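Local coordinates for protein haloacid delahogenase-like family hydrolase (Xanthomonas campestris pv. campestris, PDB 2PKE) that probably acts as a magnesium-dependent phosphatase of the haloacid dehalogenase-like hydrolase family, at residues 137-140 with 141-145; 161-165 with 166-170; 104-107 with 108-111; 74-77 with 78-82. All coordinates share one frame; numbering follows the deposited sequence.

Interaction 1: 137-140 with 141-145; sequences DLFH and QEQKI
Along the first turns of helix 138-148, Lys144 lies over the ring of His140 and Gln143 over that of Phe139, two CH-pi contacts at i to i+4 spacing just after an N-cap. The cap is Asp137: its OD1 accepts from His140 N at 2.9 Å, an almost straight bond (170° at the hydrogen) that arrives from above the carboxylate plane. Helical bonding starts with Gln141 N to Asp137 O at 2.8 Å, and Lys144 N continues it by donating to His140 O. The imidazole is swung to where the lysine runs, because His140 CG stands anti to the backbone N (chi1 -168°), beside the carbonyl carbon. Lys144 CE then rests over one face, 3.7 Å from the ring centroid and 17° off the normal, offset toward CE1 and NE2. Phe139 repeats the geometry more loosely, with Gln143 CG 4.0 Å from its ring centroid. In a third i to i+4 pair, Glu142 OE2 lies 3.7 Å from Leu138 CD1, while its OE1 bonds to Ser161 of the second subunit. The ends of Lys144 and Gln141 both turn to the magnesium ligand Asp21, the lysine by a salt bridge and the glutamine by a hydrogen bond. The helix is the crossover of the beta-alpha-beta unit joining strand 129-135 to strand 157-160; Leu138 and Gln141 pack on Val159, and Ile145 on Leu132.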
loop_
_atom_site.group_PDB
_atom_site.type_symbol
_atom_site.label_atom_id
_atom_site.label_comp_id
_atom_site.label_asym_id
_atom_site.label_seq_id
_atom_site.Cartn_x
_atom_site.Cartn_y
_atom_site.Cartn_z
ATOM N N ASP A 137 -3.136 -4.783 0.506
ATOM C CA ASP A 137 -3.532 -3.369 0.522
ATOM C C ASP A 137 -2.976 -2.731 1.782
ATOM O O ASP A 137 -3.335 -3.091 2.919
ATOM C CB ASP A 137 -5.068 -3.307 0.414
ATOM C CG ASP A 137 -5.636 -1.878 0.376
ATOM O OD1 ASP A 137 -5.189 -1.009 1.160
ATOM O OD2 ASP A 137 -6.563 -1.641 -0.438
ATOM N N LEU A 138 -2.075 -1.785 1.592
ATOM C CA LEU A 138 -1.437 -1.109 2.698
ATOM C C LEU A 138 -2.417 -0.443 3.635
ATOM O O LEU A 138 -2.301 -0.554 4.839
ATOM C CB LEU A 138 -0.533 -0.002 2.182
ATOM C CG LEU A 138 0.222 0.855 3.189
ATOM C CD1 LEU A 138 1.313 0.066 3.910
ATOM C CD2 LEU A 138 0.805 1.992 2.447
ATOM N N PHE A 139 -3.322 0.331 3.078
ATOM C CA PHE A 139 -4.316 1.015 3.910
ATOM C C PHE A 139 -5.212 0.032 4.674
ATOM O O PHE A 139 -5.460 0.224 5.852
ATOM C CB PHE A 139 -5.175 1.951 3.074
ATOM C CG PHE A 139 -6.196 2.698 3.885
ATOM C CD1 PHE A 139 -5.825 3.805 4.625
ATOM C CD2 PHE A 139 -7.523 2.274 3.925
ATOM C CE1 PHE A 139 -6.748 4.485 5.384
ATOM C CE2 PHE A 139 -8.448 2.923 4.720
ATOM C CZ PHE A 139 -8.064 4.045 5.438
ATOM N N HIS A 140 -5.720 -1.000 4.006
ATOM C CA HIS A 140 -6.574 -1.955 4.681
ATOM C C HIS A 140 -5.827 -2.753 5.758
ATOM O O HIS A 140 -6.354 -2.951 6.861
ATOM C CB HIS A 140 -7.232 -2.858 3.666
ATOM C CG HIS A 140 -8.340 -3.695 4.226
ATOM N ND1 HIS A 140 -8.858 -4.778 3.552
ATOM C CD2 HIS A 140 -9.056 -3.586 5.370
ATOM C CE1 HIS A 140 -9.827 -5.316 4.267
ATOM N NE2 HIS A 140 -9.979 -4.601 5.370
ATOM N N GLN A 141 -4.623 -3.209 5.444
ATOM C CA GLN A 141 -3.781 -3.945 6.431
ATOM C C GLN A 141 -3.429 -3.058 7.630
ATOM O O GLN A 141 -3.492 -3.484 8.788
ATOM C CB GLN A 141 -2.509 -4.540 5.770
ATOM C CG GLN A 141 -2.801 -5.622 4.731
ATOM C CD GLN A 141 -3.387 -6.831 5.352
ATOM O OE1 GLN A 141 -3.110 -7.124 6.511
ATOM N NE2 GLN A 141 -4.190 -7.569 4.591
ATOM N N GLU A 142 -3.134 -1.787 7.369
ATOM C CA GLU A 142 -2.881 -0.854 8.469
ATOM C C GLU A 142 -4.111 -0.674 9.361
ATOM O O GLU A 142 -4.017 -0.650 10.584
ATOM C CB GLU A 142 -2.446 0.480 7.926
ATOM C CG GLU A 142 -0.981 0.525 7.572
ATOM C CD GLU A 142 -0.610 1.894 7.038
ATOM O OE1 GLU A 142 -1.527 2.699 6.783
ATOM O OE2 GLU A 142 0.586 2.151 6.855
ATOM N N GLN A 143 -5.288 -0.606 8.739
ATOM C CA GLN A 143 -6.520 -0.479 9.498
ATOM C C GLN A 143 -6.834 -1.755 10.292
ATOM O O GLN A 143 -7.315 -1.671 11.421
ATOM C CB GLN A 143 -7.666 -0.010 8.608
ATOM C CG GLN A 143 -7.608 1.514 8.226
ATOM C CD GLN A 143 -7.206 2.476 9.391
ATOM O OE1 GLN A 143 -6.368 3.363 9.212
ATOM N NE2 GLN A 143 -7.793 2.282 10.577
ATOM N N LYS A 144 -6.515 -2.920 9.758
ATOM C CA LYS A 144 -6.766 -4.186 10.446
ATOM C C LYS A 144 -5.919 -4.276 11.710
ATOM O O LYS A 144 -6.460 -4.575 12.760
ATOM C CB LYS A 144 -6.554 -5.405 9.544
ATOM C CG LYS A 144 -7.558 -5.554 8.342
ATOM C CD LYS A 144 -7.550 -7.008 7.811
ATOM C CE LYS A 144 -7.653 -7.194 6.323
ATOM N NZ LYS A 144 -8.232 -8.566 5.943
ATOM N N ILE A 145 -4.630 -3.952 11.621
ATOM C CA ILE A 145 -3.810 -3.955 12.833
ATOM C C ILE A 145 -4.359 -2.983 13.896
ATOM O O ILE A 145 -4.331 -3.289 15.067
ATOM C CB ILE A 145 -2.289 -3.793 12.528
ATOM C CG1 ILE A 145 -1.455 -3.924 13.804
ATOM C CG2 ILE A 145 -1.965 -2.484 11.840
ATOM C CD1 ILE A 145 -1.543 -5.321 14.464
#

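Interaction 2: 161-165 with 166-170; sequences SEKDP and QTYAR
Two first torsions set up this helix start: Asp164 CG sits between its backbone N and carbonyl carbon (chi1 56°), and Thr167 OG1 stands anti to its own carbonyl carbon. Together they bring the carboxylate of the N-cap residue to both donors of Thr167. Asp164 OD1 accepts from Thr167 OG1 at 2.7 Å, from above the carboxylate plane, and from Thr167 N at 2.9 Å, nearly in line with its C-O bond. Two bonds thus grip OD1 and restrain the carboxylate's rotation, and its negative charge at the helix N terminus would be expected to interact favourably with the helix dipole. The threonine hydroxyl also receives a hydrogen bond from a water at 2.9 Å, and that same water accepts from Glu162 N, linking the incoming loop to the first turn. Gln166 folds back at its second torsion, placing its amide against the Asp164 carboxylate with the two planes 24° apart and OE1 3.5 Å from Asp164 CG. The backbone enters the helix through Tyr168 N to Asp164 O, 3.0 Å and nearly straight at 173°.

Next to the cap, the extended Lys163 chain passes the phenol obliquely, its CD 3.1 Å from Tyr168 OH. Its ammonium group forms salt bridges with Asp192 and the magnesium ligand Asp19, as expected of the active-site (motif III) lysine of haloacid dehalogenase-like enzymes. Tyr168 OH bonds to Ser191 O, and its ring packs on Pro195 of helix 189-198 and Met184 of strand 182-186, while Thr167 rests on Val160 of strand 157-160.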
loop_
_atom_site.group_PDB
_atom_site.type_symbol
_atom_site.label_atom_id
_atom_site.label_comp_id
_atom_site.label_asym_id
_atom_site.label_seq_id
_atom_site.Cartn_x
_atom_site.Cartn_y
_atom_site.Cartn_z
ATOM N N SER A 161 4.008 -6.180 -1.730
ATOM C CA SER A 161 3.164 -6.544 -2.891
ATOM C C SER A 161 3.085 -8.057 -3.117
ATOM O O SER A 161 2.027 -8.604 -3.541
ATOM C CB SER A 161 3.675 -5.807 -4.123
ATOM O OG SER A 161 3.173 -4.468 -4.051
ATOM N N GLU A 162 4.193 -8.744 -2.818
ATOM C CA GLU A 162 4.207 -10.192 -2.936
ATOM C C GLU A 162 5.147 -10.737 -1.896
ATOM O O GLU A 162 6.164 -10.111 -1.575
ATOM C CB GLU A 162 4.625 -10.693 -4.316
ATOM C CG GLU A 162 4.586 -12.235 -4.480
ATOM C CD GLU A 162 3.212 -12.781 -4.255
ATOM O OE1 GLU A 162 2.860 -13.079 -3.102
ATOM O OE2 GLU A 162 2.431 -12.833 -5.225
ATOM N N LYS A 163 4.785 -11.903 -1.386
ATOM C CA LYS A 163 5.601 -12.642 -0.419
ATOM C C LYS A 163 6.428 -13.686 -1.188
ATOM O O LYS A 163 5.964 -14.735 -1.523
ATOM C CB LYS A 163 4.729 -13.307 0.621
ATOM C CG LYS A 163 4.459 -12.416 1.850
ATOM C CD LYS A 163 3.555 -13.135 2.849
ATOM C CE LYS A 163 3.394 -12.355 4.121
ATOM N NZ LYS A 163 2.254 -12.913 4.937
ATOM N N ASP A 164 7.649 -13.328 -1.498
ATOM C CA ASP A 164 8.529 -14.179 -2.270
ATOM C C ASP A 164 9.909 -14.045 -1.684
ATOM O O ASP A 164 10.143 -13.127 -0.895
ATOM C CB ASP A 164 8.433 -13.854 -3.772
ATOM C CG ASP A 164 8.722 -12.390 -4.117
ATOM O OD1 ASP A 164 9.470 -11.689 -3.418
ATOM O OD2 ASP A 164 8.198 -11.950 -5.172
ATOM N N PRO A 165 10.834 -14.958 -2.047
ATOM C CA PRO A 165 12.157 -14.923 -1.392
ATOM C C PRO A 165 12.861 -13.582 -1.484
ATOM O O PRO A 165 13.462 -13.124 -0.506
ATOM C CB PRO A 165 12.944 -16.086 -2.085
ATOM C CG PRO A 165 11.872 -16.973 -2.635
ATOM C CD PRO A 165 10.732 -16.075 -3.008
ATOM N N GLN A 166 12.728 -12.916 -2.624
ATOM C CA GLN A 166 13.416 -11.649 -2.842
ATOM C C GLN A 166 12.884 -10.604 -1.867
ATOM O O GLN A 166 13.640 -9.800 -1.300
ATOM C CB GLN A 166 13.202 -11.143 -4.271
ATOM C CG GLN A 166 13.422 -12.162 -5.367
ATOM C CD GLN A 166 12.158 -12.953 -5.765
ATOM O OE1 GLN A 166 11.765 -13.898 -5.081
ATOM N NE2 GLN A 166 11.580 -12.620 -6.922
ATOM N N THR A 167 11.571 -10.589 -1.706
ATOM C CA THR A 167 10.924 -9.642 -0.788
ATOM C C THR A 167 11.329 -9.880 0.669
ATOM O O THR A 167 11.684 -8.939 1.395
ATOM C CB THR A 167 9.399 -9.655 -0.937
ATOM O OG1 THR A 167 9.075 -9.288 -2.279
ATOM C CG2 THR A 167 8.759 -8.655 -0.002
ATOM N N TYR A 168 11.227 -11.124 1.101
ATOM C CA TYR A 168 11.659 -11.452 2.430
ATOM C C TYR A 168 13.112 -11.061 2.642
ATOM O O TYR A 168 13.435 -10.451 3.662
ATOM C CB TYR A 168 11.401 -12.897 2.757
ATOM C CG TYR A 168 9.980 -13.253 3.126
ATOM C CD1 TYR A 168 9.432 -12.879 4.355
ATOM C CD2 TYR A 168 9.192 -14.016 2.263
ATOM C CE1 TYR A 168 8.067 -13.264 4.687
ATOM C CE2 TYR A 168 7.892 -14.407 2.603
ATOM C CZ TYR A 168 7.349 -14.009 3.812
ATOM O OH TYR A 168 6.067 -14.381 4.165
ATOM N N ALA A 169 13.992 -11.343 1.668
ATOM C CA ALA A 169 15.421 -10.968 1.800
ATOM C C ALA A 169 15.607 -9.441 1.931
ATOM O O ALA A 169 16.425 -8.964 2.719
ATOM C CB ALA A 169 16.207 -11.501 0.603
ATOM N N ARG A 170 14.809 -8.700 1.172
ATOM C CA ARG A 170 14.849 -7.262 1.210
ATOM C C ARG A 170 14.447 -6.762 2.608
ATOM O O ARG A 170 15.143 -5.916 3.205
ATOM C CB ARG A 170 13.945 -6.704 0.129
ATOM C CG ARG A 170 13.751 -5.211 0.279
ATOM C CD ARG A 170 12.758 -4.626 -0.692
ATOM N NE ARG A 170 11.330 -4.921 -0.496
ATOM C CZ ARG A 170 10.575 -4.669 0.588
ATOM N NH1 ARG A 170 11.084 -4.168 1.713
ATOM N NH2 ARG A 170 9.268 -4.954 0.537
HETATM O O HOH W 1 6.871 -5.000 -1.920
HETATM O O HOH W 2 6.922 -7.562 -3.040
#

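Interaction 3: 104-107 with 108-111; sequences RATL and QHPV
Thr106 and His109 form the close-packed part of this helix exit, near the C-terminal end of helix 93-107; Arg104 and Gln108 form the looser, more exposed part. In the inner part, His109 N donates to Thr106 O at 3.1 Å, but the donor stands 71° out of the carbonyl plane, as the chain leaves its helical path. The His109 ring follows the same carbonyl: CD2 comes within 3.2 Å of Thr106 O, approaching obliquely. With chi1 at 74°, His109 CG lies between its backbone N and carbonyl carbon, which folds the ring back beside the chain that follows. There ND1 donates to Pro110 O at 2.8 Å, a bond of 166° at the hydrogen with the oxygen close to the imidazole plane. This grip fixes the ring's rotation and assigns the ND1 proton. NE2 is consequently turned to Lys144, with which it is hydrogen-bonded, and the ring stacks on Tyr30.

The segment is consistent with the return from a helical cap to the core, as in haloacid dehalogenase-like enzymes whose cap is inserted after the first strand. His109 thereby comes near Asp21, though it does not touch that magnesium ligand.

Bonding is slacker on the outer side. Gln108 N divides itself between Ala105 O at 3.3 Å and Arg104 O at 3.4 Å, both weak bonds. The Gln108 and Arg104 side chains run alongside each other, pointing the same way. Arg104 NE is drawn to Glu101 by a salt bridge, and the same side chain packs on Phe68 of the second subunit.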
loop_
_atom_site.group_PDB
_atom_site.type_symbol
_atom_site.label_atom_id
_atom_site.label_comp_id
_atom_site.label_asym_id
_atom_site.label_seq_id
_atom_site.Cartn_x
_atom_site.Cartn_y
_atom_site.Cartn_z
ATOM N N ARG A 104 -17.389 -3.065 -0.230
ATOM C CA ARG A 104 -17.378 -2.099 0.851
ATOM C C ARG A 104 -17.412 -2.772 2.208
ATOM O O ARG A 104 -16.701 -2.338 3.133
ATOM C CB ARG A 104 -18.512 -1.098 0.738
ATOM C CG ARG A 104 -18.296 0.152 1.613
ATOM C CD ARG A 104 -19.557 0.919 1.893
ATOM N NE ARG A 104 -20.401 0.982 0.699
ATOM C CZ ARG A 104 -20.170 1.752 -0.370
ATOM N NH1 ARG A 104 -19.128 2.583 -0.412
ATOM N NH2 ARG A 104 -21.010 1.706 -1.401
ATOM N N ALA A 105 -18.240 -3.807 2.334
ATOM C CA ALA A 105 -18.387 -4.496 3.600
ATOM C C ALA A 105 -17.094 -5.200 3.961
ATOM O O ALA A 105 -16.736 -5.257 5.139
ATOM C CB ALA A 105 -19.550 -5.491 3.578
ATOM N N THR A 106 -16.415 -5.759 2.960
ATOM C CA THR A 106 -15.187 -6.569 3.180
ATOM C C THR A 106 -14.042 -5.640 3.566
ATOM O O THR A 106 -13.220 -5.939 4.451
ATOM C CB THR A 106 -14.834 -7.419 1.955
ATOM O OG1 THR A 106 -15.957 -8.252 1.606
ATOM C CG2 THR A 106 -13.640 -8.288 2.255
ATOM N N LEU A 107 -14.043 -4.469 2.954
ATOM C CA LEU A 107 -13.049 -3.456 3.272
ATOM C C LEU A 107 -13.142 -2.889 4.673
ATOM O O LEU A 107 -12.210 -2.265 5.127
ATOM C CB LEU A 107 -13.093 -2.323 2.247
ATOM C CG LEU A 107 -12.413 -2.621 0.914
ATOM C CD1 LEU A 107 -12.822 -1.556 -0.112
ATOM C CD2 LEU A 107 -10.876 -2.685 1.017
ATOM N N GLN A 108 -14.265 -3.064 5.343
ATOM C CA GLN A 108 -14.417 -2.676 6.740
ATOM C C GLN A 108 -14.819 -3.895 7.552
ATOM O O GLN A 108 -15.581 -3.770 8.499
ATOM C CB GLN A 108 -15.509 -1.649 6.912
ATOM C CG GLN A 108 -15.660 -0.645 5.843
ATOM C CD GLN A 108 -16.996 0.049 5.979
ATOM O OE1 GLN A 108 -17.810 0.094 5.045
ATOM N NE2 GLN A 108 -17.258 0.561 7.179
ATOM N N HIS A 109 -14.330 -5.074 7.190
ATOM C CA HIS A 109 -14.809 -6.268 7.884
ATOM C C HIS A 109 -14.332 -6.201 9.322
ATOM O O HIS A 109 -13.255 -5.662 9.596
ATOM C CB HIS A 109 -14.484 -7.617 7.179
ATOM C CG HIS A 109 -13.051 -8.074 7.249
ATOM N ND1 HIS A 109 -12.412 -8.402 8.432
ATOM C CD2 HIS A 109 -12.165 -8.343 6.257
ATOM C CE1 HIS A 109 -11.178 -8.807 8.161
ATOM N NE2 HIS A 109 -11.008 -8.789 6.848
ATOM N N PRO A 110 -15.169 -6.702 10.248
ATOM C CA PRO A 110 -14.743 -6.740 11.650
ATOM C C PRO A 110 -13.418 -7.497 11.760
ATOM O O PRO A 110 -13.243 -8.519 11.092
ATOM C CB PRO A 110 -15.874 -7.511 12.366
ATOM C CG PRO A 110 -17.039 -7.631 11.346
ATOM C CD PRO A 110 -16.508 -7.289 9.991
ATOM N N VAL A 111 -12.500 -6.994 12.581
ATOM C CA VAL A 111 -11.223 -7.662 12.840
ATOM C C VAL A 111 -11.259 -8.304 14.222
ATOM O O VAL A 111 -11.189 -7.644 15.281
ATOM C CB VAL A 111 -10.021 -6.685 12.701
ATOM C CG1 VAL A 111 -8.733 -7.403 12.940
ATOM C CG2 VAL A 111 -10.021 -6.057 11.317
#

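Interaction 4: 74-77 with 78-82; sequences GMTL and SMIET
Apolar contact is light between Met75 and Met79, selenomethionines that run side by side along helix 72-86 and point the same way. Met75 SE lies 4.1 Å from Met79 CE. Met75 bends at chi3 (53°), whereas Met79 is extended all the way to its methyl (chi3 163°). Thr76 and Ile80 make the neighbouring i to i+4 pair, Thr76 CG2 being 4.1 Å from Ile80 CD1 where the two side chains pass at a slant; Leu77 CD2 and Ile80 CD1 meet at 4.5 Å.

This helix belongs to the all-helical part of the protein, consistent with the cap of haloacid dehalogenase-like hydrolases. Met75 packs on Tyr31 and Met79 on Phe38 of helix 28-42, while Ile80 packs on Ile99 of helix 93-107.

Backbone bonds are regular: Ser78 N to Gly74 O is 2.9 Å, and Glu81 N to Leu77 O is 3.1 Å. A side-chain bond adds to these: Thr82 OG1 donates to Ser78 O at 2.6 Å. That oxygen also accepts from Thr82 N, the two donors arriving from opposite faces of the carbonyl plane, and both hold the threonine to the turn before it.

The buried polar ends find partners on other helices. Ser78 OG is hydrogen-bonded to Asn64. Glu81 is met by Arg104 in a salt bridge and by Gln97 in a hydrogen bond, both of the second subunit, whose Thr76 also packs on Leu77.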
loop_
_atom_site.group_PDB
_atom_site.type_symbol
_atom_site.label_atom_id
_atom_site.label_comp_id
_atom_site.label_asym_id
_atom_site.label_seq_id
_atom_site.Cartn_x
_atom_site.Cartn_y
_atom_site.Cartn_z
ATOM N N GLY A 74 -9.537 -4.932 -5.457
ATOM C CA GLY A 74 -9.380 -5.650 -6.712
ATOM C C GLY A 74 -10.359 -6.796 -6.791
ATOM O O GLY A 74 -10.874 -7.100 -7.857
HETATM N N MSE A 75 -10.618 -7.431 -5.655
HETATM C CA MSE A 75 -11.594 -8.515 -5.592
HETATM C C MSE A 75 -12.970 -8.037 -6.115
HETATM O O MSE A 75 -13.618 -8.756 -6.903
HETATM C CB MSE A 75 -11.774 -8.991 -4.158
HETATM C CG MSE A 75 -12.676 -10.250 -3.977
HETATM SE SE MSE A 75 -13.565 -10.308 -2.290
HETATM C CE MSE A 75 -14.491 -8.608 -2.110
ATOM N N THR A 76 -13.403 -6.859 -5.654
ATOM C CA THR A 76 -14.687 -6.273 -6.077
ATOM C C THR A 76 -14.791 -5.993 -7.562
ATOM O O THR A 76 -15.795 -6.344 -8.202
ATOM C CB THR A 76 -14.969 -5.015 -5.336
ATOM O OG1 THR A 76 -14.945 -5.327 -3.934
ATOM C CG2 THR A 76 -16.342 -4.460 -5.713
ATOM N N LEU A 77 -13.739 -5.404 -8.106
ATOM C CA LEU A 77 -13.647 -5.136 -9.543
ATOM C C LEU A 77 -13.599 -6.428 -10.374
ATOM O O LEU A 77 -14.224 -6.500 -11.442
ATOM C CB LEU A 77 -12.436 -4.276 -9.847
ATOM C CG LEU A 77 -12.560 -2.836 -9.357
ATOM C CD1 LEU A 77 -11.151 -2.253 -9.385
ATOM C CD2 LEU A 77 -13.593 -1.963 -10.164
ATOM N N SER A 78 -12.903 -7.444 -9.877
ATOM C CA SER A 78 -12.913 -8.749 -10.568
ATOM C C SER A 78 -14.315 -9.402 -10.501
ATOM O O SER A 78 -14.740 -10.042 -11.434
ATOM C CB SER A 78 -11.858 -9.654 -9.990
ATOM O OG SER A 78 -10.534 -9.133 -10.214
HETATM N N MSE A 79 -15.018 -9.247 -9.385
HETATM C CA MSE A 79 -16.393 -9.743 -9.253
HETATM C C MSE A 79 -17.309 -9.039 -10.202
HETATM O O MSE A 79 -18.213 -9.648 -10.702
HETATM C CB MSE A 79 -16.934 -9.560 -7.838
HETATM C CG MSE A 79 -16.359 -10.540 -6.835
HETATM SE SE MSE A 79 -17.179 -10.277 -5.103
HETATM C CE MSE A 79 -16.606 -12.007 -4.406
ATOM N N ILE A 80 -17.143 -7.744 -10.403
ATOM C CA ILE A 80 -18.048 -6.995 -11.289
ATOM C C ILE A 80 -17.855 -7.563 -12.706
ATOM O O ILE A 80 -18.826 -7.924 -13.428
ATOM C CB ILE A 80 -17.818 -5.436 -11.234
ATOM C CG1 ILE A 80 -18.384 -4.840 -9.917
ATOM C CG2 ILE A 80 -18.466 -4.753 -12.461
ATOM C CD1 ILE A 80 -17.724 -3.521 -9.432
ATOM N N GLU A 81 -16.589 -7.663 -13.080
ATOM C CA GLU A 81 -16.195 -8.139 -14.398
ATOM C C GLU A 81 -16.694 -9.561 -14.636
ATOM O O GLU A 81 -17.233 -9.884 -15.689
ATOM C CB GLU A 81 -14.679 -8.006 -14.492
ATOM C CG GLU A 81 -14.109 -7.921 -15.862
ATOM C CD GLU A 81 -12.775 -7.171 -15.880
ATOM O OE1 GLU A 81 -11.872 -7.506 -15.075
ATOM O OE2 GLU A 81 -12.640 -6.237 -16.700
ATOM N N THR A 82 -16.542 -10.412 -13.638
ATOM C CA THR A 82 -17.034 -11.793 -13.716
ATOM C C THR A 82 -18.556 -11.898 -13.868
ATOM O O THR A 82 -19.057 -12.731 -14.653
ATOM C CB THR A 82 -16.663 -12.572 -12.462
ATOM O OG1 THR A 82 -15.250 -12.492 -12.215
ATOM C CG2 THR A 82 -17.039 -14.029 -12.612
#

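Overall arrangement
From the N terminus, interaction 4 (74-82) comes first, then interaction 3 (104-111), interaction 1 (137-145) and interaction 2 (161-170). Each is a local turn within a continuous stretch, so none closes a long loop, and they run in series without nesting or crossing. Interactions 4 and 3 touch where Thr106 OG1 meets Met75 CE, joining the consecutive helices 72-86 and 93-107. Interaction 3 then meets interaction 1 as Leu107 packs on His140 and Val111 on Lys144, tying the helical part to the parallel-sheet core. Interaction 2 touches none of the others within the chain, its nearest atoms being about 7 Å from those of interaction 1; both send side chains toward the magnesium site.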